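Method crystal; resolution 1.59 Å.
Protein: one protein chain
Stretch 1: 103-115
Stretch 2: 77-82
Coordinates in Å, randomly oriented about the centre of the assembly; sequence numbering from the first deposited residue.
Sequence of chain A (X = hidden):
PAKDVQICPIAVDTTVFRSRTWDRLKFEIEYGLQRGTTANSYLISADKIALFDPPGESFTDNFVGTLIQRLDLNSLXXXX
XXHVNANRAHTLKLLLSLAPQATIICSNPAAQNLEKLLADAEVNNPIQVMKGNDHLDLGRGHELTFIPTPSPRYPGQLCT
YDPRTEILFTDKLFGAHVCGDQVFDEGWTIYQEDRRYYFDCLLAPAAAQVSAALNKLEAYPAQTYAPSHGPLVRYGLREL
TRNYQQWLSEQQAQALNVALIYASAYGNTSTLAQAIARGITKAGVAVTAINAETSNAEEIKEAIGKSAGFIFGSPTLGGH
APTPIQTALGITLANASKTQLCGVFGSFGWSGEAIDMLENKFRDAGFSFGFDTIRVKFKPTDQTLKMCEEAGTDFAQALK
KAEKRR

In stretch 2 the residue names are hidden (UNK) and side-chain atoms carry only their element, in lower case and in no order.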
# COMPACT_ATOMS: atom_id res chain seq x y z
N THR A 103 10.48 12.75 -17.81
CA THR A 103 9.55 11.68 -18.17
C THR A 103 9.14 10.88 -16.93
O THR A 103 9.98 10.54 -16.09
CB THR A 103 10.16 10.74 -19.20
OG1 THR A 103 10.43 11.48 -20.39
CG2 THR A 103 9.21 9.61 -19.52
N ILE A 104 7.85 10.57 -16.82
CA ILE A 104 7.38 9.74 -15.73
C ILE A 104 7.62 8.26 -16.03
O ILE A 104 7.28 7.78 -17.11
CB ILE A 104 5.89 9.98 -15.44
CG1 ILE A 104 5.67 11.41 -14.95
CG2 ILE A 104 5.39 8.96 -14.41
CD1 ILE A 104 4.35 12.03 -15.40
N ILE A 105 8.21 7.56 -15.07
CA ILE A 105 8.45 6.13 -15.18
C ILE A 105 7.61 5.37 -14.14
O ILE A 105 7.73 5.64 -12.94
CB ILE A 105 9.94 5.79 -14.95
CG1 ILE A 105 10.82 6.59 -15.92
CG2 ILE A 105 10.17 4.30 -15.07
CD1 ILE A 105 10.53 6.31 -17.38
N CYS A 106 6.78 4.44 -14.59
CA CYS A 106 5.91 3.72 -13.67
C CYS A 106 5.28 2.47 -14.28
O CYS A 106 5.45 2.19 -15.46
CB CYS A 106 4.81 4.66 -13.16
SG CYS A 106 3.64 5.19 -14.44
N SER A 107 4.55 1.72 -13.47
CA SER A 107 3.89 0.51 -13.95
C SER A 107 2.64 0.86 -14.74
O SER A 107 2.19 2.01 -14.76
CB SER A 107 3.52 -0.40 -12.79
OG SER A 107 2.36 0.08 -12.14
N ASN A 108 2.07 -0.14 -15.39
CA ASN A 108 0.89 0.10 -16.21
C ASN A 108 -0.33 0.49 -15.38
O ASN A 108 -1.04 1.44 -15.74
CB ASN A 108 0.57 -1.13 -17.06
CG ASN A 108 -0.51 -0.85 -18.06
OD1 ASN A 108 -0.27 -0.17 -19.06
ND2 ASN A 108 -1.71 -1.35 -17.80
N PRO A 109 -0.60 -0.24 -14.27
CA PRO A 109 -1.71 0.18 -13.41
C PRO A 109 -1.50 1.60 -12.84
O PRO A 109 -2.46 2.36 -12.74
CB PRO A 109 -1.72 -0.88 -12.30
CG PRO A 109 -1.08 -2.08 -12.92
CD PRO A 109 -0.01 -1.51 -13.83
N ALA A 110 -0.26 1.94 -12.49
CA ALA A 110 0.05 3.27 -11.99
C ALA A 110 -0.20 4.32 -13.06
O ALA A 110 -0.72 5.40 -12.77
CB ALA A 110 1.50 3.34 -11.50
N ALA A 111 0.17 4.02 -14.30
CA ALA A 111 -0.06 4.93 -15.41
C ALA A 111 -1.55 5.22 -15.59
O ALA A 111 -1.95 6.38 -15.77
CB ALA A 111 0.54 4.36 -16.69
N GLN A 112 -2.36 4.17 -15.55
CA GLN A 112 -3.81 4.32 -15.65
C GLN A 112 -4.36 5.19 -14.52
O GLN A 112 -5.18 6.08 -14.74
CB GLN A 112 -4.49 2.96 -15.64
CG GLN A 112 -4.15 2.11 -16.84
CD GLN A 112 -4.48 0.65 -16.64
OE1 GLN A 112 -4.86 0.23 -15.55
NE2 GLN A 112 -4.34 -0.13 -17.70
N ASN A 113 -3.88 4.93 -13.31
CA ASN A 113 -4.25 5.72 -12.13
C ASN A 113 -3.88 7.20 -12.31
O ASN A 113 -4.73 8.10 -12.18
CB ASN A 113 -3.56 5.12 -10.89
CG ASN A 113 -4.11 5.68 -9.59
OD1 ASN A 113 -5.11 6.40 -9.58
ND2 ASN A 113 -3.45 5.34 -8.48
N LEU A 114 -2.62 7.43 -12.65
CA LEU A 114 -2.06 8.77 -12.79
C LEU A 114 -2.78 9.59 -13.86
O LEU A 114 -2.95 10.80 -13.73
CB LEU A 114 -0.57 8.67 -13.12
CG LEU A 114 0.33 9.87 -12.85
CD1 LEU A 114 0.23 10.30 -11.41
CD2 LEU A 114 1.76 9.53 -13.22
N GLU A 115 -3.21 8.93 -14.93
CA GLU A 115 -3.93 9.61 -16.00
C GLU A 115 -5.25 10.16 -15.48
O GLU A 115 -5.63 11.28 -15.79
CB GLU A 115 -4.15 8.67 -17.20
CG GLU A 115 -2.86 8.34 -17.96
CD GLU A 115 -3.04 7.28 -19.05
OE1 GLU A 115 -2.01 6.77 -19.55
OE2 GLU A 115 -4.20 6.98 -19.41
N UNK A 77 15.88 14.16 -15.57
CA UNK A 77 15.45 13.37 -16.72
C UNK A 77 14.24 12.50 -16.43
O UNK A 77 13.35 12.36 -17.28
o UNK A 77 17.57 13.88 -18.84
o UNK A 77 18.84 13.26 -17.16
c UNK A 77 16.59 12.47 -17.21
c UNK A 77 17.75 13.26 -17.77
N UNK A 78 14.20 11.89 -15.24
CA UNK A 78 13.16 10.92 -14.93
C UNK A 78 12.58 11.08 -13.55
O UNK A 78 13.30 11.39 -12.59
c UNK A 78 13.70 9.49 -15.06
c UNK A 78 13.72 8.64 -18.76
c UNK A 78 15.54 9.04 -16.71
c UNK A 78 15.99 8.73 -17.98
c UNK A 78 15.08 8.53 -19.00
c UNK A 78 14.19 9.15 -16.44
o UNK A 78 15.52 8.22 -20.26
c UNK A 78 13.28 8.94 -17.49
N UNK A 79 11.27 10.87 -13.45
CA UNK A 79 10.64 10.67 -12.15
C UNK A 79 10.05 9.26 -12.10
O UNK A 79 9.13 8.92 -12.85
c UNK A 79 10.20 13.12 -11.88
c UNK A 79 9.57 11.74 -11.86
c UNK A 79 8.93 11.48 -10.50
N UNK A 80 10.62 8.43 -11.22
CA UNK A 80 10.25 7.04 -11.13
C UNK A 80 9.30 6.85 -9.94
O UNK A 80 9.61 7.26 -8.82
c UNK A 80 12.45 6.37 -12.14
c UNK A 80 13.70 5.51 -12.08
c UNK A 80 11.50 6.14 -10.97
c UNK A 80 11.11 4.67 -10.90
N UNK A 81 8.14 6.24 -10.19
CA UNK A 81 7.14 6.07 -9.14
C UNK A 81 7.02 4.60 -8.74
O UNK A 81 6.71 3.75 -9.59
c UNK A 81 5.73 8.03 -10.08
c UNK A 81 6.07 8.95 -8.93
c UNK A 81 4.37 8.37 -10.66
c UNK A 81 5.77 6.59 -9.60
N UNK A 82 7.26 4.32 -7.47
CA UNK A 82 7.11 2.97 -6.94
C UNK A 82 5.64 2.63 -6.66
O UNK A 82 5.27 1.46 -6.54
O HOH W 1 13.35 12.66 -20.40
O HOH W 2 4.51 2.34 -10.67

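Position 77 carries four side-chain atoms, two carbons in a row with two oxygens on the second. The nearest of them to stretch 1, CB, is 6.1 Å from Thr103 N. A short carboxylate is aspartate; it finds its hydrogen bonding elsewhere in the structure. The backbone does the work here. Thr103 N donates to Asp77 O at 2.9 Å, nearly straight at 171°, and water 1 also donates to Asp77 O at 3.1 Å while lying 3.1 Å from Thr103 OG1. A charged group suits this partly exposed spot, where it need not enter the apolar contact.

Position 78 has one carbon leading to a six-carbon ring that bears a single oxygen. It pairs with Thr103 in a parallel bridge, both side chains on the same face of the sheet, and one ring carbon lies 4.0 Å from Thr103 CB and 3.7 Å from CG1 of Ile105, the next residue of stretch 1 on that face. This is tyrosine, and the carbon is CD1. A broad ring can thus touch two neighbours at once; the hydroxyl sits at its far end and has no part in these contacts, in a residue that remains partly exposed.

At position 79 there are three carbons, one carrying the other two. The side chain turns to the other face of the sheet, as does that of its bridge partner Ile104, but its nearest approach is CB to Thr103 O at 4.4 Å. The residue is valine, and it joins the pairing chiefly through its backbone: Val79 N donates to Thr103 O at 3.0 Å, and Val79 O accepts from Ile105 N at 2.8 Å. Branching at CB is well tolerated in an extended strand, and a small apolar group fits this buried site.

Position 80 shows four carbons, forked at the first, with one arm two carbons long. It returns to the face of Tyr78, and the first carbon of the long arm lies 3.8 Å from CB of its partner Ile105. This is isoleucine. Again a branched, apolar side chain suits a buried strand position.

Position 81 also has four carbons, but the fork comes at the second. One terminal carbon is 3.9 Å from Ile104 CG2 on the strand and 3.8 Å from Leu114 CD2 on the helix. This is leucine, whose length lets one methyl, CD1, sit against both. Leu81 N donates to Ile105 O at 2.8 Å.

Position 82 has no side-chain atoms and touches nothing on stretch 1: glycine. An ideal CB would point away, with none of stretch 1 within 5.5 Å, so this contact asks for no side chain but does not alone explain glycine.

The contact is thus a parallel strand pair whose register four backbone hydrogen bonds set, with residues 78 to 80 alternating between the faces. Ile105 packs with Tyr78 and Ile80 on one face, and Leu81 with Ile104 and Leu114, extending the contact to the helix, whose start is capped by Ser107 OG accepting from Ala110 N at 3.2 Å. Water 2 links the backbones, donating to Leu81 O at 2.8 Å and accepting from Ser107 N at 2.9 Å.

Stretch 2 77-82: DYVILG
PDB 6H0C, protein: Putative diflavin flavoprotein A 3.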